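Local coordinates for catalase (Pseudomonas syringae, PDB 1M7S), which uses heme to break hydrogen peroxide down into water and oxygen, protecting the cell from its toxic effects, at residues E61-A66 against G80-V85; K73-K78 against T114-W119; P251-Y256 against M290-N295. All coordinates share one frame; numbering follows the deposited sequence.

Contact 1 of 3, residues E61-A66 against G80-V85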
# COMPACT_ATOMS: atom_id res chain seq x y z
N GLU A 61 -34.54 -2.08 -2.24
CA GLU A 61 -34.82 -3.02 -3.34
C GLU A 61 -35.42 -2.27 -4.51
O GLU A 61 -36.07 -1.28 -4.25
CB GLU A 61 -35.86 -4.08 -2.88
CG GLU A 61 -35.30 -5.23 -2.06
CD GLU A 61 -35.16 -6.57 -2.73
OE1 GLU A 61 -34.81 -7.57 -2.06
OE2 GLU A 61 -35.44 -6.68 -3.94
N PHE A 62 -35.18 -2.81 -5.72
CA PHE A 62 -35.79 -2.18 -6.89
C PHE A 62 -36.70 -3.27 -7.53
O PHE A 62 -36.21 -4.41 -7.59
CB PHE A 62 -34.73 -1.83 -7.94
CG PHE A 62 -35.22 -1.50 -9.32
CD1 PHE A 62 -35.81 -0.27 -9.55
CD2 PHE A 62 -35.12 -2.44 -10.35
CE1 PHE A 62 -36.28 0.02 -10.82
CE2 PHE A 62 -35.63 -2.16 -11.62
CZ PHE A 62 -36.20 -0.92 -11.84
N THR A 63 -37.87 -2.82 -7.92
CA THR A 63 -38.77 -3.80 -8.59
C THR A 63 -39.12 -3.28 -9.98
O THR A 63 -39.68 -2.21 -10.07
CB THR A 63 -39.98 -4.04 -7.68
OG1 THR A 63 -39.52 -4.72 -6.49
CG2 THR A 63 -40.99 -4.96 -8.36
N ALA A 64 -38.79 -4.02 -11.03
CA ALA A 64 -39.21 -3.56 -12.35
C ALA A 64 -40.70 -3.74 -12.61
O ALA A 64 -41.35 -4.65 -12.07
CB ALA A 64 -38.41 -4.26 -13.42
N SER A 65 -41.23 -2.93 -13.53
CA SER A 65 -42.67 -2.99 -13.78
C SER A 65 -43.11 -2.85 -15.22
O SER A 65 -44.31 -2.57 -15.40
CB SER A 65 -43.37 -1.88 -12.98
OG SER A 65 -42.90 -0.59 -13.34
N ALA A 66 -42.22 -2.92 -16.20
CA ALA A 66 -42.69 -2.73 -17.57
C ALA A 66 -42.05 -3.77 -18.48
O ALA A 66 -41.09 -4.43 -18.08
CB ALA A 66 -42.32 -1.32 -18.04
N GLY A 80 -41.70 -7.37 -12.73
CA GLY A 80 -41.84 -8.06 -11.45
C GLY A 80 -40.51 -8.56 -10.87
O GLY A 80 -40.47 -9.12 -9.76
N GLU A 81 -39.39 -8.36 -11.59
CA GLU A 81 -38.13 -8.83 -11.04
C GLU A 81 -37.77 -7.92 -9.86
O GLU A 81 -37.75 -6.71 -10.05
CB GLU A 81 -37.00 -8.79 -12.07
CG GLU A 81 -35.64 -9.18 -11.47
CD GLU A 81 -35.39 -10.66 -11.46
OE1 GLU A 81 -36.25 -11.40 -12.01
OE2 GLU A 81 -34.34 -11.14 -10.96
N LYS A 82 -37.39 -8.52 -8.74
CA LYS A 82 -37.01 -7.72 -7.56
C LYS A 82 -35.53 -7.91 -7.35
O LYS A 82 -35.03 -9.03 -7.28
CB LYS A 82 -37.81 -8.18 -6.34
CG LYS A 82 -37.94 -7.22 -5.19
CD LYS A 82 -38.99 -7.69 -4.19
CE LYS A 82 -40.34 -8.00 -4.82
NZ LYS A 82 -40.99 -6.81 -5.46
N THR A 83 -34.81 -6.76 -7.25
CA THR A 83 -33.37 -6.80 -7.12
C THR A 83 -32.92 -5.97 -5.90
O THR A 83 -33.35 -4.84 -5.81
CB THR A 83 -32.79 -6.12 -8.39
OG1 THR A 83 -33.05 -6.98 -9.54
CG2 THR A 83 -31.29 -5.96 -8.28
N PRO A 84 -32.18 -6.56 -5.02
CA PRO A 84 -31.65 -5.81 -3.85
C PRO A 84 -30.71 -4.72 -4.39
O PRO A 84 -30.00 -4.98 -5.35
CB PRO A 84 -30.84 -6.79 -3.03
CG PRO A 84 -31.00 -8.12 -3.72
CD PRO A 84 -31.60 -7.90 -5.10
N VAL A 85 -30.62 -3.60 -3.69
CA VAL A 85 -29.68 -2.55 -4.03
C VAL A 85 -28.90 -2.07 -2.81
O VAL A 85 -29.38 -2.18 -1.67
CB VAL A 85 -30.42 -1.31 -4.60
CG1 VAL A 85 -31.24 -1.62 -5.89
CG2 VAL A 85 -31.41 -0.63 -3.66

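Contact 2 of 3, residues K73-K78 against T114-W119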
# COMPACT_ATOMS: atom_id res chain seq x y z
N LYS A 73 -32.06 -6.89 -22.94
CA LYS A 73 -32.16 -8.29 -22.48
C LYS A 73 -31.85 -8.41 -20.99
O LYS A 73 -31.92 -9.52 -20.42
CB LYS A 73 -31.30 -9.17 -23.33
CG LYS A 73 -29.79 -8.96 -23.18
CD LYS A 73 -29.07 -9.72 -24.29
CE LYS A 73 -27.60 -9.37 -24.31
NZ LYS A 73 -26.82 -10.12 -25.31
N ALA A 74 -31.40 -7.36 -20.31
CA ALA A 74 -31.01 -7.55 -18.90
C ALA A 74 -32.13 -7.95 -17.97
O ALA A 74 -33.17 -7.30 -17.92
CB ALA A 74 -30.29 -6.31 -18.37
N THR A 75 -31.88 -8.97 -17.15
CA THR A 75 -32.86 -9.46 -16.17
C THR A 75 -33.38 -8.46 -15.18
O THR A 75 -34.55 -8.49 -14.75
CB THR A 75 -32.27 -10.69 -15.39
OG1 THR A 75 -31.83 -11.62 -16.38
CG2 THR A 75 -33.32 -11.38 -14.54
N VAL A 76 -32.57 -7.45 -14.75
CA VAL A 76 -33.01 -6.43 -13.82
C VAL A 76 -34.23 -5.65 -14.29
O VAL A 76 -35.00 -5.12 -13.48
CB VAL A 76 -31.81 -5.46 -13.49
CG1 VAL A 76 -31.41 -4.67 -14.74
CG2 VAL A 76 -32.15 -4.54 -12.35
N PHE A 77 -34.51 -5.56 -15.59
CA PHE A 77 -35.64 -4.87 -16.14
C PHE A 77 -36.86 -5.77 -16.42
O PHE A 77 -37.87 -5.23 -16.83
CB PHE A 77 -35.24 -4.21 -17.46
CG PHE A 77 -34.07 -3.26 -17.39
CD1 PHE A 77 -32.97 -3.45 -18.21
CD2 PHE A 77 -34.09 -2.20 -16.50
CE1 PHE A 77 -31.91 -2.55 -18.17
CE2 PHE A 77 -33.03 -1.32 -16.44
CZ PHE A 77 -31.93 -1.49 -17.28
N LYS A 78 -36.74 -7.06 -16.14
CA LYS A 78 -37.92 -7.96 -16.39
C LYS A 78 -39.04 -7.66 -15.43
O LYS A 78 -38.85 -7.64 -14.20
CB LYS A 78 -37.38 -9.37 -16.24
CG LYS A 78 -38.39 -10.49 -16.02
CD LYS A 78 -37.59 -11.80 -15.93
CE LYS A 78 -38.17 -12.67 -14.83
NZ LYS A 78 -38.44 -11.91 -13.57
N THR A 114 -28.02 -7.74 -9.34
CA THR A 114 -28.94 -8.47 -10.23
C THR A 114 -28.57 -9.93 -10.36
O THR A 114 -27.51 -10.44 -10.04
CB THR A 114 -29.06 -7.92 -11.67
OG1 THR A 114 -28.06 -8.49 -12.51
CG2 THR A 114 -28.95 -6.39 -11.68
N ALA A 115 -29.56 -10.63 -10.96
CA ALA A 115 -29.39 -12.07 -11.21
C ALA A 115 -28.43 -12.36 -12.33
O ALA A 115 -28.15 -13.55 -12.56
CB ALA A 115 -30.82 -12.57 -11.57
N ASP A 116 -27.90 -11.39 -13.06
CA ASP A 116 -26.91 -11.51 -14.08
C ASP A 116 -25.55 -10.87 -13.65
O ASP A 116 -24.64 -10.83 -14.47
CB ASP A 116 -27.22 -10.74 -15.37
CG ASP A 116 -28.56 -10.90 -16.01
OD1 ASP A 116 -29.21 -11.95 -15.75
OD2 ASP A 116 -28.92 -9.97 -16.79
N GLY A 117 -25.47 -10.44 -12.42
CA GLY A 117 -24.23 -9.78 -11.95
C GLY A 117 -24.59 -8.41 -11.40
O GLY A 117 -25.71 -7.86 -11.50
N ASN A 118 -23.58 -7.73 -10.82
CA ASN A 118 -23.86 -6.39 -10.29
C ASN A 118 -23.73 -5.32 -11.39
O ASN A 118 -22.75 -5.30 -12.12
CB ASN A 118 -22.93 -6.02 -9.14
CG ASN A 118 -23.05 -6.91 -7.92
OD1 ASN A 118 -24.01 -7.68 -7.78
ND2 ASN A 118 -22.06 -6.76 -7.04
N TRP A 119 -24.76 -4.52 -11.49
CA TRP A 119 -24.82 -3.38 -12.36
C TRP A 119 -24.87 -2.13 -11.49
O TRP A 119 -25.79 -1.97 -10.67
CB TRP A 119 -26.09 -3.38 -13.22
CG TRP A 119 -26.22 -2.11 -14.03
CD1 TRP A 119 -25.22 -1.50 -14.76
CD2 TRP A 119 -27.38 -1.33 -14.23
NE1 TRP A 119 -25.71 -0.37 -15.36
CE2 TRP A 119 -27.03 -0.25 -15.06
CE3 TRP A 119 -28.70 -1.44 -13.78
CZ2 TRP A 119 -27.97 0.71 -15.47
CZ3 TRP A 119 -29.62 -0.48 -14.17
CH2 TRP A 119 -29.24 0.59 -15.01
O HOH W 1 -29.61 -7.79 -15.02

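Contact 3 of 3, residues P251-Y256 against M290-N295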
# COMPACT_ATOMS: atom_id res chain seq x y z
N PRO A 251 -38.01 6.32 1.82
CA PRO A 251 -38.05 7.12 0.59
C PRO A 251 -38.09 6.21 -0.62
O PRO A 251 -37.51 5.13 -0.68
CB PRO A 251 -36.74 7.96 0.59
CG PRO A 251 -35.83 7.03 1.37
CD PRO A 251 -36.68 6.34 2.43
N LYS A 252 -38.85 6.68 -1.62
CA LYS A 252 -38.96 5.98 -2.89
C LYS A 252 -38.74 6.86 -4.12
O LYS A 252 -39.02 8.05 -4.17
CB LYS A 252 -40.40 5.44 -3.04
CG LYS A 252 -40.61 4.26 -2.07
CD LYS A 252 -42.11 3.99 -1.84
CE LYS A 252 -43.00 4.22 -3.01
NZ LYS A 252 -43.74 5.50 -3.08
N TRP A 253 -38.29 6.16 -5.20
CA TRP A 253 -38.10 6.83 -6.46
C TRP A 253 -38.59 5.92 -7.62
O TRP A 253 -38.36 4.72 -7.62
CB TRP A 253 -36.62 7.10 -6.73
CG TRP A 253 -35.97 8.18 -5.92
CD1 TRP A 253 -35.69 9.46 -6.31
CD2 TRP A 253 -35.50 8.03 -4.59
NE1 TRP A 253 -35.08 10.13 -5.25
CE2 TRP A 253 -34.93 9.25 -4.20
CE3 TRP A 253 -35.46 6.95 -3.68
CZ2 TRP A 253 -34.35 9.44 -2.95
CZ3 TRP A 253 -34.92 7.14 -2.42
CH2 TRP A 253 -34.34 8.40 -2.05
N ASP A 254 -39.34 6.50 -8.54
CA ASP A 254 -39.77 5.81 -9.75
C ASP A 254 -38.66 5.98 -10.79
O ASP A 254 -38.12 7.10 -10.92
CB ASP A 254 -41.08 6.39 -10.29
CG ASP A 254 -42.30 5.73 -9.62
OD1 ASP A 254 -42.15 4.69 -8.96
OD2 ASP A 254 -43.40 6.30 -9.75
N LEU A 255 -38.31 4.89 -11.45
CA LEU A 255 -37.30 4.96 -12.52
C LEU A 255 -37.97 5.13 -13.88
O LEU A 255 -38.83 4.33 -14.27
CB LEU A 255 -36.45 3.67 -12.52
CG LEU A 255 -35.33 3.57 -13.56
CD1 LEU A 255 -34.32 4.73 -13.33
CD2 LEU A 255 -34.66 2.22 -13.48
N TYR A 256 -37.54 6.17 -14.58
CA TYR A 256 -37.97 6.44 -15.94
C TYR A 256 -36.84 6.37 -16.97
O TYR A 256 -35.68 6.72 -16.67
CB TYR A 256 -38.59 7.83 -16.02
CG TYR A 256 -39.92 8.00 -15.34
CD1 TYR A 256 -39.96 8.23 -13.97
CD2 TYR A 256 -41.13 7.96 -16.04
CE1 TYR A 256 -41.17 8.40 -13.31
CE2 TYR A 256 -42.35 8.11 -15.40
CZ TYR A 256 -42.35 8.31 -14.03
OH TYR A 256 -43.51 8.47 -13.34
N MET A 290 -37.90 2.06 -6.85
CA MET A 290 -36.91 1.65 -5.83
C MET A 290 -37.35 2.21 -4.47
O MET A 290 -37.86 3.32 -4.38
CB MET A 290 -35.52 2.19 -6.22
CG MET A 290 -34.46 1.89 -5.15
SD MET A 290 -32.77 2.27 -5.73
CE MET A 290 -32.92 3.99 -6.08
N VAL A 291 -37.21 1.42 -3.42
CA VAL A 291 -37.52 1.88 -2.07
C VAL A 291 -36.26 1.65 -1.24
O VAL A 291 -35.67 0.59 -1.31
CB VAL A 291 -38.69 1.12 -1.39
CG1 VAL A 291 -38.39 -0.37 -1.35
CG2 VAL A 291 -38.94 1.70 -0.03
N LEU A 292 -35.84 2.61 -0.43
CA LEU A 292 -34.66 2.45 0.40
C LEU A 292 -35.17 2.26 1.84
O LEU A 292 -35.84 3.15 2.35
CB LEU A 292 -33.72 3.66 0.24
CG LEU A 292 -33.21 3.89 -1.20
CD1 LEU A 292 -32.19 5.03 -1.31
CD2 LEU A 292 -32.62 2.59 -1.80
N ASN A 293 -34.89 1.06 2.37
CA ASN A 293 -35.56 0.87 3.69
C ASN A 293 -34.72 0.21 4.74
O ASN A 293 -35.33 -0.28 5.72
CB ASN A 293 -36.78 -0.01 3.37
CG ASN A 293 -36.40 -1.29 2.69
OD1 ASN A 293 -37.34 -1.85 2.07
ND2 ASN A 293 -35.19 -1.80 2.72
N LYS A 294 -33.39 0.24 4.60
CA LYS A 294 -32.58 -0.36 5.65
C LYS A 294 -31.28 0.46 5.85
O LYS A 294 -30.63 0.69 4.83
CB LYS A 294 -32.08 -1.71 5.23
CG LYS A 294 -32.09 -2.81 6.28
CD LYS A 294 -33.12 -3.83 5.75
CE LYS A 294 -34.01 -4.43 6.83
NZ LYS A 294 -35.17 -5.13 6.16
N ASN A 295 -30.96 0.80 7.08
CA ASN A 295 -29.67 1.43 7.34
C ASN A 295 -28.59 0.36 7.36
O ASN A 295 -28.83 -0.84 7.57
CB ASN A 295 -29.66 2.19 8.67
CG ASN A 295 -30.39 3.51 8.51
OD1 ASN A 295 -30.12 4.31 7.61
ND2 ASN A 295 -31.35 3.76 9.41

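Contact 1 of 3, residues E61-A66 against G80-V85
Phe62 and Thr83 face each other as an antiparallel hydrogen-bonded pair in the catalase beta-barrel, where strands 55-64 and 82-90 lie side by side. The pair is closed from both sides: Phe62 N donates a hydrogen bond to Thr83 O at 2.7 Å, and Thr83 N donates one to Phe62 O at 2.8 Å. Phe62, Thr83 and Val85 form the buried side. The Phe62 ring meets Phe112 of strand 107-114 edge-to-face, while Val85 CG1 packs 4.1 Å from Phe62 CB; Val85 also touches Met290 and Leu292 of strand 284-295. The other side, carrying Glu61, Thr63, Lys82 and Pro84, is partly open to solvent. There the Lys82 chain, bent at chi3 and chi4, crosses Thr63 so that NZ gives a hydrogen bond to Thr63 OG1 at 2.8 Å. The Glu61 carboxylate runs past Pro84; the placing of its OE2 is doubtful, and no salt bridge to Lys82 is formed. At the end of strand 55-64 the bonding continues into the loop before strand 82-90: Ala64 N donates to Glu81 O, and Gly80 N reaches Ala64 O at 2.8 Å from above the carbonyl plane, 47° out of it.

Contact 2 of 3, residues K73-K78 against T114-W119
Thr75 and Asp116 meet obliquely, the carboxylate taking two hydrogen bonds from one residue: Thr75 OG1 donates to OD1 at 2.7 Å and Thr75 N to OD2 at 3.1 Å. Both donors come on the syn side, the amide 29° out of the carboxylate plane. With Thr75 OG1 beside its own backbone N (chi1 -53°), hydroxyl and amide can both face the acid. Asp116 sits in a type I beta turn from Thr114 to Gly117, the hairpin turn between strands 107-114 and 117-124. Inside it Thr114 OG1 accepts from Asp116 N, an ST turn, and donates to Gly117 O at 2.6 Å. Next to these polar groups Thr114 CG2 packs 3.5 Å from Val76 CB. Val76 CG1 lies over the centre of the Phe77 ring, and that ring turns its edge toward the face of Trp119 in an offset edge-to-face pair, planes at 70° and centroids 5.8 Å apart. Trp119 also stacks on Phe112. One water accepts from Val76 N and donates to Thr114 OG1 and, weakly, to Asp116 OD2. The two bonds from Thr75 tie the 3-10 segment 75-77 to the hairpin, and donors at both oxygens would be expected to favour the charged carboxylate.

Contact 3 of 3, residues P251-Y256 against M290-N295
Trp253 and Met290 form an antiparallel hydrogen-bonded pair that joins strands 252-260 and 284-295 of the catalase beta-barrel. Trp253 N donates to Met290 O at 3.0 Å and Met290 N to Trp253 O at 2.8 Å; two residues along, past the non-hydrogen-bonded pair Lys252-Val291, Leu292 N donates to Pro251 O at 3.0 Å in a nearly straight bond (169°). The Leu292 side chain can be followed outward from this backbone. Its CB packs 4.1 Å from Pro251 CG, where the two side chains cross at about a right angle. CG, set anti to the carbonyl carbon and beside the backbone N (chi1 -60°), comes 3.9 Å from Trp253 CZ3. CD1 comes 3.6 Å from the same CZ3 and slightly farther from CH2, meeting the six-membered ring of the indole obliquely. Leu292 also touches Val58 of strand 55-64, the neighbour on the far side of strand 284-295 from Trp253. The indole has further partners: NE1 donates to Met188 O, and the ring meets Phe108 edge-to-face. On the opposite face of the sheet, which carries Lys252 and Val291, the Lys252 stem lies obliquely against the valine, CG 3.7 Å from Val291 CG2, and the rest of the chain bends away. Farther along, Asn293 and Lys294 both face Lys59 in a classic beta bulge. Leu292 meets the indole through carbon atoms alone, and the indole N-H is spent on Met188 O; Leu292 O, buried with no partner in the model, is probably an energetic cost set against this apolar packing.

How the contacts relate
All three contacts reach one curled antiparallel sheet, the catalase barrel, contacts 1 and 3 as strand pairs and contact 2 by packing a loop on its 107-124 hairpin. Contacts 1 and 3 are neighbours, their centres about 10 Å apart, because strands 55-64 and 284-295 pair directly; Glu61 N probably hydrogen-bonds to Val291 O, and Phe62 packs on Leu255. Contact 2 lies about 10 Å from contact 1, centre to centre, and touches it through Ala64, Phe62 and Glu81. Contacts 2 and 3 are about 18 Å apart and do not touch. Along the chain contacts 1 and 2 interleave, and contact 3 follows both. Strand 284-295 thus joins the early strands in a barrel wall, these contacts coming to about 12 to 13 Å from the heme.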